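Local coordinates for extracellular solute-binding protein, family 7 (PDB 4PET), which binds pyruvate together with a calcium ion and probably delivers such small carboxylates, as a periplasmic solute-binding protein, to a TRAP transporter, at residues A[156-161]-A[207-212]; A[141-146]-A[243-248]. All coordinates share one frame; numbering follows the deposited sequence.

Overall arrangement
Contacts 1 and 2 are both antiparallel and largely buried, yet they lie in different sheets: contact 1 belongs to a six-stranded mixed sheet, contact 2 to a five-stranded one, on opposite sides of the chain's centre with their own centres about 33 Å apart. Contact 1 is nested inside the loop that contact 2 closes. Together they illustrate how similar strand pairings can serve different ends according to where they lie. Residues 156-161 and 207-212 make a short pairing with two backbone bonds, whose end supplies calcium ligands. Residues 141-146 and 243-248 pair for longer, with five backbone bonds and mainly apolar side chains, and touch neither pyruvate nor calcium.

Contact 1: residues A[156-161]-A[207-212]; sequences GWFKKE and IDALEW. With CA (calcium ion), chain E; PYR (pyruvic acid), chain D.
Trp157 and Leu210 form the antiparallel hydrogen-bonded pair of this short contact. Trp157 N donates to Leu210 O at 2.7 Å, almost in line with the carbonyl (C=O...N angle 178°), and Leu210 N returns a bond to Trp157 O at 3.1 Å. Beyond the strands, a water accepts from Lys160 N and donates to Asp208 O.

Among the apolar contacts, Ala209 CB sits over one face of the Phe158 ring, 3.8 Å from its centroid, a CH-pi contact. On the sheet face that carries Trp157 and Leu210, their CD1 atoms meet obliquely; the indole NE1 is bonded to Asp218. Gly156 CA lies 3.2 Å from Leu210 O, where a CB would clash.

Glu211, its CG lodged between backbone N and carbonyl carbon (chi1 69°), grips calcium with both OE1 (2.5 Å) and OE2 (2.4 Å). Trp212 O and two pyruvate oxygens join them, and Gln153 and Glu236 complete the site. Pyruvate CB lies over one face of the Trp212 ring, whose CZ3 comes 3.4 Å from pyruvate OXT. This is consistent with pyruvate and calcium being recognised together, the anion held partly through the calcium, whose charge the carboxylates are likely to balance, and partly by hydrogen bonds from Tyr97, Arg174 and Gln153.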
ATOM      1  N   GLY A 156      19.338   9.706   6.978  1.00 20.34           N
ATOM      2  CA  GLY A 156      19.897  10.924   6.421  1.00 23.57           C
ATOM      3  C   GLY A 156      21.360  10.869   6.073  1.00 25.81           C
ATOM      4  O   GLY A 156      22.023   9.827   6.144  1.00 22.15           O
ATOM      5  N   TRP A 157      21.848  12.041   5.690  1.00 19.34           N
ATOM      6  CA  TRP A 157      23.168  12.243   5.182  1.00 26.88           C
ATOM      7  C   TRP A 157      24.016  13.075   6.165  1.00 26.34           C
ATOM      8  O   TRP A 157      23.633  14.164   6.578  1.00 28.88           O
ATOM      9  CB  TRP A 157      23.045  12.960   3.861  1.00 22.97           C
ATOM     10  CG  TRP A 157      22.312  12.205   2.826  1.00 22.90           C
ATOM     11  CD1 TRP A 157      20.973  12.279   2.550  1.00 21.14           C
ATOM     12  CD2 TRP A 157      22.863  11.259   1.894  1.00 24.80           C
ATOM     13  NE1 TRP A 157      20.660  11.425   1.501  1.00 24.51           N
ATOM     14  CE2 TRP A 157      21.807  10.800   1.079  1.00 24.97           C
ATOM     15  CE3 TRP A 157      24.150  10.779   1.652  1.00 22.75           C
ATOM     16  CZ2 TRP A 157      22.001   9.864   0.050  1.00 19.88           C
ATOM     17  CZ3 TRP A 157      24.337   9.851   0.636  1.00 24.91           C
ATOM     18  CH2 TRP A 157      23.275   9.411  -0.145  1.00 27.02           C
ATOM     19  N   PHE A 158      25.172  12.551   6.517  1.00 21.71           N
ATOM     20  CA  PHE A 158      25.972  13.077   7.600  1.00 22.44           C
ATOM     21  C   PHE A 158      27.388  13.243   7.106  1.00 28.13           C
ATOM     22  O   PHE A 158      27.917  12.369   6.410  1.00 26.42           O
ATOM     23  CB  PHE A 158      25.937  12.112   8.788  1.00 22.64           C
ATOM     24  CG  PHE A 158      24.621  12.093   9.504  1.00 22.18           C
ATOM     25  CD1 PHE A 158      23.518  11.514   8.917  1.00 20.90           C
ATOM     26  CD2 PHE A 158      24.488  12.707  10.752  1.00 21.77           C
ATOM     27  CE1 PHE A 158      22.277  11.509   9.564  1.00 23.37           C
ATOM     28  CE2 PHE A 158      23.261  12.706  11.423  1.00 23.50           C
ATOM     29  CZ  PHE A 158      22.153  12.118  10.831  1.00 20.20           C
ATOM     30  N   LYS A 159      27.996  14.362   7.465  1.00 23.90           N
ATOM     31  CA  LYS A 159      29.396  14.596   7.148  1.00 27.12           C
ATOM     32  C   LYS A 159      30.332  13.799   8.038  1.00 30.77           C
ATOM     33  O   LYS A 159      31.454  13.455   7.622  1.00 31.34           O
ATOM     34  CB  LYS A 159      29.734  16.070   7.274  1.00 33.71           C
ATOM     35  CG  LYS A 159      29.074  16.961   6.249  1.00 36.13           C
ATOM     36  CD  LYS A 159      29.330  18.432   6.582  1.00 41.61           C
ATOM     37  CE  LYS A 159      28.776  19.388   5.546  1.00 47.78           C
ATOM     38  NZ  LYS A 159      29.513  19.273   4.274  1.00 46.89           N
ATOM     39  N   LYS A 160      29.892  13.521   9.258  1.00 29.76           N
ATOM     40  CA  LYS A 160      30.708  12.778  10.228  1.00 36.61           C
ATOM     41  C   LYS A 160      29.825  11.745  10.877  1.00 38.29           C
ATOM     42  O   LYS A 160      28.612  11.965  11.016  1.00 36.15           O
ATOM     43  CB  LYS A 160      31.270  13.691  11.335  1.00 44.55           C
ATOM     44  CG  LYS A 160      31.692  15.065  10.885  1.00 52.96           C
ATOM     45  CD  LYS A 160      32.927  15.018   9.990  1.00 60.00           C
ATOM     46  CE  LYS A 160      33.555  16.410   9.817  1.00 56.86           C
ATOM     47  NZ  LYS A 160      32.550  17.484   9.498  1.00 46.70           N
ATOM     48  N   GLU A 161      30.419  10.629  11.287  1.00 27.32           N
ATOM     49  CA  GLU A 161      29.628   9.560  11.883  1.00 29.96           C
ATOM     50  C   GLU A 161      29.140   9.925  13.273  1.00 32.21           C
ATOM     51  O   GLU A 161      29.815  10.639  14.032  1.00 31.51           O
ATOM     52  CB  GLU A 161      30.413   8.243  11.946  1.00 39.46           C
ATOM     53  CG  GLU A 161      30.744   7.624  10.599  1.00 40.02           C
ATOM     54  CD  GLU A 161      31.938   6.676  10.680  1.00 46.74           C
ATOM     55  OE1 GLU A 161      33.093   7.170  10.784  1.00 48.13           O
ATOM     56  OE2 GLU A 161      31.715   5.445  10.653  1.00 48.26           O
ATOM     57  N   ILE A 207      23.984  23.595   7.941  1.00 25.69           N
ATOM     58  CA  ILE A 207      23.615  22.335   8.597  1.00 22.83           C
ATOM     59  C   ILE A 207      24.770  21.371   8.452  1.00 24.11           C
ATOM     60  O   ILE A 207      25.564  21.455   7.492  1.00 30.46           O
ATOM     61  CB  ILE A 207      22.313  21.679   8.030  1.00 29.04           C
ATOM     62  CG1 ILE A 207      22.345  21.676   6.496  1.00 27.65           C
ATOM     63  CG2 ILE A 207      21.081  22.410   8.521  1.00 28.48           C
ATOM     64  CD1 ILE A 207      21.103  21.082   5.868  1.00 23.70           C
ATOM     65  N   ASP A 208      24.891  20.480   9.430  1.00 27.53           N
ATOM     66  CA  ASP A 208      25.951  19.475   9.466  1.00 28.18           C
ATOM     67  C   ASP A 208      25.426  18.163   8.928  1.00 31.35           C
ATOM     68  O   ASP A 208      26.190  17.258   8.602  1.00 28.14           O
ATOM     69  CB  ASP A 208      26.406  19.270  10.900  1.00 25.15           C
ATOM     70  CG  ASP A 208      26.830  20.582  11.571  1.00 33.96           C
ATOM     71  OD1 ASP A 208      27.742  21.224  11.020  1.00 30.00           O
ATOM     72  OD2 ASP A 208      26.251  20.956  12.625  1.00 33.19           O
ATOM     73  N   ALA A 209      24.111  18.059   8.833  1.00 23.34           N
ATOM     74  CA  ALA A 209      23.490  16.817   8.370  1.00 21.26           C
ATOM     75  C   ALA A 209      22.073  17.149   7.954  1.00 25.18           C
ATOM     76  O   ALA A 209      21.548  18.224   8.303  1.00 20.33           O
ATOM     77  CB  ALA A 209      23.476  15.823   9.486  1.00 24.32           C
ATOM     78  N   LEU A 210      21.439  16.239   7.236  1.00 23.29           N
ATOM     79  CA  LEU A 210      20.054  16.432   6.858  1.00 21.52           C
ATOM     80  C   LEU A 210      19.459  15.091   6.551  1.00 23.27           C
ATOM     81  O   LEU A 210      20.181  14.117   6.287  1.00 22.86           O
ATOM     82  CB  LEU A 210      19.926  17.352   5.633  1.00 19.37           C
ATOM     83  CG  LEU A 210      20.554  16.909   4.298  1.00 19.48           C
ATOM     84  CD1 LEU A 210      19.668  15.925   3.528  1.00 20.93           C
ATOM     85  CD2 LEU A 210      20.807  18.143   3.472  1.00 32.10           C
ATOM     86  N   GLU A 211      18.141  15.042   6.562  1.00 25.67           N
ATOM     87  CA  GLU A 211      17.456  13.915   5.967  1.00 25.01           C
ATOM     88  C   GLU A 211      16.466  14.488   4.976  1.00 20.56           C
ATOM     89  O   GLU A 211      16.016  15.646   5.103  1.00 22.03           O
ATOM     90  CB  GLU A 211      16.836  13.013   7.042  1.00 25.22           C
ATOM     91  CG  GLU A 211      15.670  13.574   7.814  1.00 25.94           C
ATOM     92  CD  GLU A 211      14.376  13.480   7.006  1.00 22.65           C
ATOM     93  OE1 GLU A 211      13.707  14.508   6.826  1.00 18.93           O
ATOM     94  OE2 GLU A 211      14.045  12.376   6.519  1.00 20.09           O
ATOM     95  N   TRP A 212      16.161  13.714   3.947  1.00 17.64           N
ATOM     96  CA  TRP A 212      15.125  14.117   3.015  1.00 21.51           C
ATOM     97  C   TRP A 212      14.111  12.974   2.885  1.00 28.23           C
ATOM     98  O   TRP A 212      13.130  12.977   3.629  1.00 20.40           O
ATOM     99  CB  TRP A 212      15.704  14.605   1.686  1.00 17.90           C
ATOM    100  CG  TRP A 212      14.672  14.881   0.672  1.00 19.42           C
ATOM    101  CD1 TRP A 212      14.511  14.243  -0.526  1.00 20.52           C
ATOM    102  CD2 TRP A 212      13.613  15.826   0.768  1.00 18.10           C
ATOM    103  NE1 TRP A 212      13.416  14.734  -1.179  1.00 21.37           N
ATOM    104  CE2 TRP A 212      12.840  15.711  -0.406  1.00 18.62           C
ATOM    105  CE3 TRP A 212      13.239  16.773   1.733  1.00 25.64           C
ATOM    106  CZ2 TRP A 212      11.735  16.513  -0.656  1.00 19.22           C
ATOM    107  CZ3 TRP A 212      12.136  17.559   1.492  1.00 20.82           C
ATOM    108  CH2 TRP A 212      11.385  17.423   0.310  1.00 24.37           C
TER
HETATM  109 CA    CA E 403      11.954  13.251   5.663  1.00 20.50          CA
HETATM  110  C   PYR D 402      10.397  15.818   4.351  1.00 21.41           C
HETATM  111  O   PYR D 402      11.412  15.572   5.135  1.00 18.99           O
HETATM  112  OXT PYR D 402      10.075  17.070   4.195  1.00 15.36           O
HETATM  113  CA  PYR D 402       9.753  14.780   3.644  1.00 32.70           C
HETATM  114  O3  PYR D 402       9.946  13.524   3.959  1.00 24.97           O
HETATM  115  CB  PYR D 402       8.869  15.073   2.471  1.00 31.98           C
HETATM  116  O   HOH W   1      27.866  15.768  10.154  1.00 25.82           O

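Contact 2: residues A[141-146]-A[243-248]; sequences GIMSFP and FMVNQK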
ATOM      1  N   GLY A 141     -10.868  25.927   8.168  1.00 23.20           N
ATOM      2  CA  GLY A 141     -11.582  25.917   6.908  1.00 21.94           C
ATOM      3  C   GLY A 141     -10.736  25.239   5.822  1.00 19.51           C
ATOM      4  O   GLY A 141     -10.844  25.550   4.621  1.00 18.98           O
ATOM      5  N   ILE A 142      -9.909  24.301   6.258  1.00 17.16           N
ATOM      6  CA  ILE A 142      -9.089  23.489   5.362  1.00 17.48           C
ATOM      7  C   ILE A 142      -9.500  21.995   5.461  1.00 22.56           C
ATOM      8  O   ILE A 142      -9.734  21.464   6.551  1.00 21.72           O
ATOM      9  CB  ILE A 142      -7.623  23.593   5.741  1.00 18.89           C
ATOM     10  CG1 ILE A 142      -7.056  24.983   5.388  1.00 19.39           C
ATOM     11  CG2 ILE A 142      -6.786  22.520   5.008  1.00 20.98           C
ATOM     12  CD1 ILE A 142      -5.709  25.218   6.014  1.00 19.03           C
HETATM   13  N   MSE A 143      -9.589  21.350   4.309  1.00 17.05           N
HETATM   14  CA  MSE A 143      -9.798  19.905   4.225  1.00 17.53           C
HETATM   15  C   MSE A 143      -8.449  19.328   3.870  1.00 19.18           C
HETATM   16  O   MSE A 143      -7.757  19.826   2.959  1.00 21.67           O
HETATM   17  CB  MSE A 143     -10.837  19.542   3.154  1.00 17.67           C
HETATM   18  CG  MSE A 143     -12.174  20.268   3.239  1.00 22.16           C
HETATM   19 SE   MSE A 143     -13.147  20.113   1.539  0.86 24.03          SE
HETATM   20  CE  MSE A 143     -13.949  18.369   1.758  1.00 24.71           C
ATOM     21  N   SER A 144      -8.047  18.309   4.612  1.00 19.82           N
ATOM     22  CA  SER A 144      -6.770  17.654   4.370  1.00 15.63           C
ATOM     23  C   SER A 144      -7.009  16.204   4.035  1.00 18.50           C
ATOM     24  O   SER A 144      -7.875  15.568   4.649  1.00 18.10           O
ATOM     25  CB  SER A 144      -5.885  17.751   5.599  1.00 18.54           C
ATOM     26  OG  SER A 144      -4.597  17.260   5.330  1.00 17.83           O
ATOM     27  N   PHE A 145      -6.247  15.724   3.042  1.00 15.27           N
ATOM     28  CA  PHE A 145      -6.334  14.361   2.482  1.00 14.42           C
ATOM     29  C   PHE A 145      -4.934  13.789   2.314  1.00 16.13           C
ATOM     30  O   PHE A 145      -3.983  14.564   2.058  1.00 17.25           O
ATOM     31  CB  PHE A 145      -6.941  14.390   1.079  1.00 17.50           C
ATOM     32  CG  PHE A 145      -8.327  14.952   1.024  1.00 23.02           C
ATOM     33  CD1 PHE A 145      -8.534  16.310   0.956  1.00 23.03           C
ATOM     34  CD2 PHE A 145      -9.425  14.105   0.989  1.00 27.38           C
ATOM     35  CE1 PHE A 145      -9.825  16.830   0.893  1.00 22.89           C
ATOM     36  CE2 PHE A 145     -10.712  14.608   0.919  1.00 27.93           C
ATOM     37  CZ  PHE A 145     -10.919  15.966   0.883  1.00 24.05           C
ATOM     38  N   PRO A 146      -4.786  12.450   2.440  1.00 17.72           N
ATOM     39  CA  PRO A 146      -3.508  11.780   2.137  1.00 17.40           C
ATOM     40  C   PRO A 146      -2.990  12.251   0.780  1.00 17.73           C
ATOM     41  O   PRO A 146      -3.787  12.294  -0.147  1.00 17.64           O
ATOM     42  CB  PRO A 146      -3.900  10.290   2.104  1.00 18.14           C
ATOM     43  CG  PRO A 146      -5.016  10.194   3.184  1.00 17.78           C
ATOM     44  CD  PRO A 146      -5.807  11.488   2.923  1.00 19.81           C
ATOM     45  N   PHE A 243      -2.604  16.575   0.548  1.00 15.31           N
ATOM     46  CA  PHE A 243      -3.311  17.558  -0.257  1.00 12.62           C
ATOM     47  C   PHE A 243      -4.150  18.355   0.724  1.00 21.58           C
ATOM     48  O   PHE A 243      -4.704  17.791   1.703  1.00 20.98           O
ATOM     49  CB  PHE A 243      -4.308  16.946  -1.258  1.00 13.27           C
ATOM     50  CG  PHE A 243      -3.689  16.290  -2.481  1.00 16.30           C
ATOM     51  CD1 PHE A 243      -3.262  17.055  -3.548  1.00 17.39           C
ATOM     52  CD2 PHE A 243      -3.601  14.904  -2.578  1.00 15.03           C
ATOM     53  CE1 PHE A 243      -2.726  16.487  -4.674  1.00 16.21           C
ATOM     54  CE2 PHE A 243      -3.054  14.314  -3.709  1.00 15.59           C
ATOM     55  CZ  PHE A 243      -2.595  15.126  -4.758  1.00 15.07           C
HETATM   56  N   MSE A 244      -4.283  19.647   0.440  1.00 18.52           N
HETATM   57  CA  MSE A 244      -5.192  20.523   1.179  1.00 15.70           C
HETATM   58  C   MSE A 244      -6.150  21.191   0.201  1.00 21.08           C
HETATM   59  O   MSE A 244      -5.768  21.582  -0.894  1.00 18.63           O
HETATM   60  CB  MSE A 244      -4.426  21.616   1.944  1.00 20.98           C
HETATM   61  CG  MSE A 244      -3.760  21.094   3.210  1.00 16.55           C
HETATM   62 SE   MSE A 244      -2.871  22.419   4.273  0.86 17.04          SE
HETATM   63  CE  MSE A 244      -1.400  22.805   3.011  1.00 19.15           C
ATOM     64  N   VAL A 245      -7.404  21.311   0.609  1.00 18.36           N
ATOM     65  CA  VAL A 245      -8.393  21.965  -0.217  1.00 16.16           C
ATOM     66  C   VAL A 245      -9.140  22.981   0.629  1.00 18.83           C
ATOM     67  O   VAL A 245      -9.570  22.688   1.740  1.00 19.58           O
ATOM     68  CB  VAL A 245      -9.421  20.961  -0.745  1.00 16.11           C
ATOM     69  CG1 VAL A 245     -10.425  21.675  -1.659  1.00 15.37           C
ATOM     70  CG2 VAL A 245      -8.754  19.847  -1.484  1.00 20.37           C
ATOM     71  N   ASN A 246      -9.282  24.182   0.103  1.00 20.39           N
ATOM     72  CA  ASN A 246     -10.067  25.197   0.773  1.00 20.96           C
ATOM     73  C   ASN A 246     -11.541  24.784   0.787  1.00 18.68           C
ATOM     74  O   ASN A 246     -12.122  24.548  -0.264  1.00 22.35           O
ATOM     75  CB  ASN A 246      -9.886  26.531   0.048  1.00 18.50           C
ATOM     76  CG  ASN A 246     -10.734  27.618   0.644  1.00 21.46           C
ATOM     77  OD1 ASN A 246     -11.885  27.799   0.251  1.00 23.19           O
ATOM     78  ND2 ASN A 246     -10.167  28.351   1.619  1.00 22.34           N
ATOM     79  N   GLN A 247     -12.129  24.681   1.981  1.00 23.84           N
ATOM     80  CA  GLN A 247     -13.507  24.176   2.156  1.00 22.64           C
ATOM     81  C   GLN A 247     -14.519  24.969   1.335  1.00 17.87           C
ATOM     82  O   GLN A 247     -15.414  24.392   0.689  1.00 21.94           O
ATOM     83  CB  GLN A 247     -13.886  24.242   3.639  1.00 24.38           C
ATOM     84  CG  GLN A 247     -15.275  23.728   3.977  1.00 23.63           C
ATOM     85  CD  GLN A 247     -15.361  22.228   3.996  1.00 28.04           C
ATOM     86  OE1 GLN A 247     -14.620  21.554   4.734  1.00 32.67           O
ATOM     87  NE2 GLN A 247     -16.279  21.677   3.186  1.00 28.73           N
ATOM     88  N   LYS A 248     -14.386  26.298   1.353  1.00 19.67           N
ATOM     89  CA  LYS A 248     -15.303  27.142   0.608  1.00 18.39           C
ATOM     90  C   LYS A 248     -15.198  26.906  -0.882  1.00 21.97           C
ATOM     91  O   LYS A 248     -16.210  26.860  -1.567  1.00 18.36           O
ATOM     92  CB  LYS A 248     -15.087  28.614   0.945  1.00 21.16           C
ATOM     93  CG  LYS A 248     -15.659  28.963   2.337  1.00 29.94           C
ATOM     94  CD  LYS A 248     -15.436  30.428   2.703  1.00 43.23           C
ATOM     95  CE  LYS A 248     -16.209  30.801   3.963  1.00 47.47           C
ATOM     96  NZ  LYS A 248     -17.667  30.891   3.672  1.00 54.49           N
TER
HETATM   97  O   HOH W   2     -12.655  27.612   3.726  1.00 24.90           O
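Met143 and Val245 hydrogen-bond to each other in both directions through their backbones, as do Phe145 and Phe243, and these two pairs send their side chains to the same face of the sheet. The Met143 N to Val245 O bond (2.9 Å) and its return, Val245 N to Met143 O (2.8 Å), both lie in the carbonyl plane. On that face Phe145 CE1 meets Val245 CG2 at 4.0 Å. The closest side-chain approach is that of Gln247, which, bent at chi2 (77°), crosses the selenomethionine Met143 at about a right angle: OE1 lies 3.1 Å from Met143 CG, and the amide is also near SE, with NE2 bonded to Asn251. Replacing Gln247 by an alanine would probably uncover Met143 CG and SE and deprive Asn251 of its amide partner. On the reverse face Ile142 CG2, anti to the backbone N, rests on Met244 CG at 3.8 Å.

The looser side lies at Gly141 O, which Gln247 N reaches from above the carbonyl plane (3.1 Å) and which a water links to Lys248 N.

Helix 255-290 covers the Phe145, Phe243 and Val245 face, helices 79-85 and 129-137 that of Ile142, Ser144 and Met244, with strand 240-246 set between strands 90-93 and 142-149.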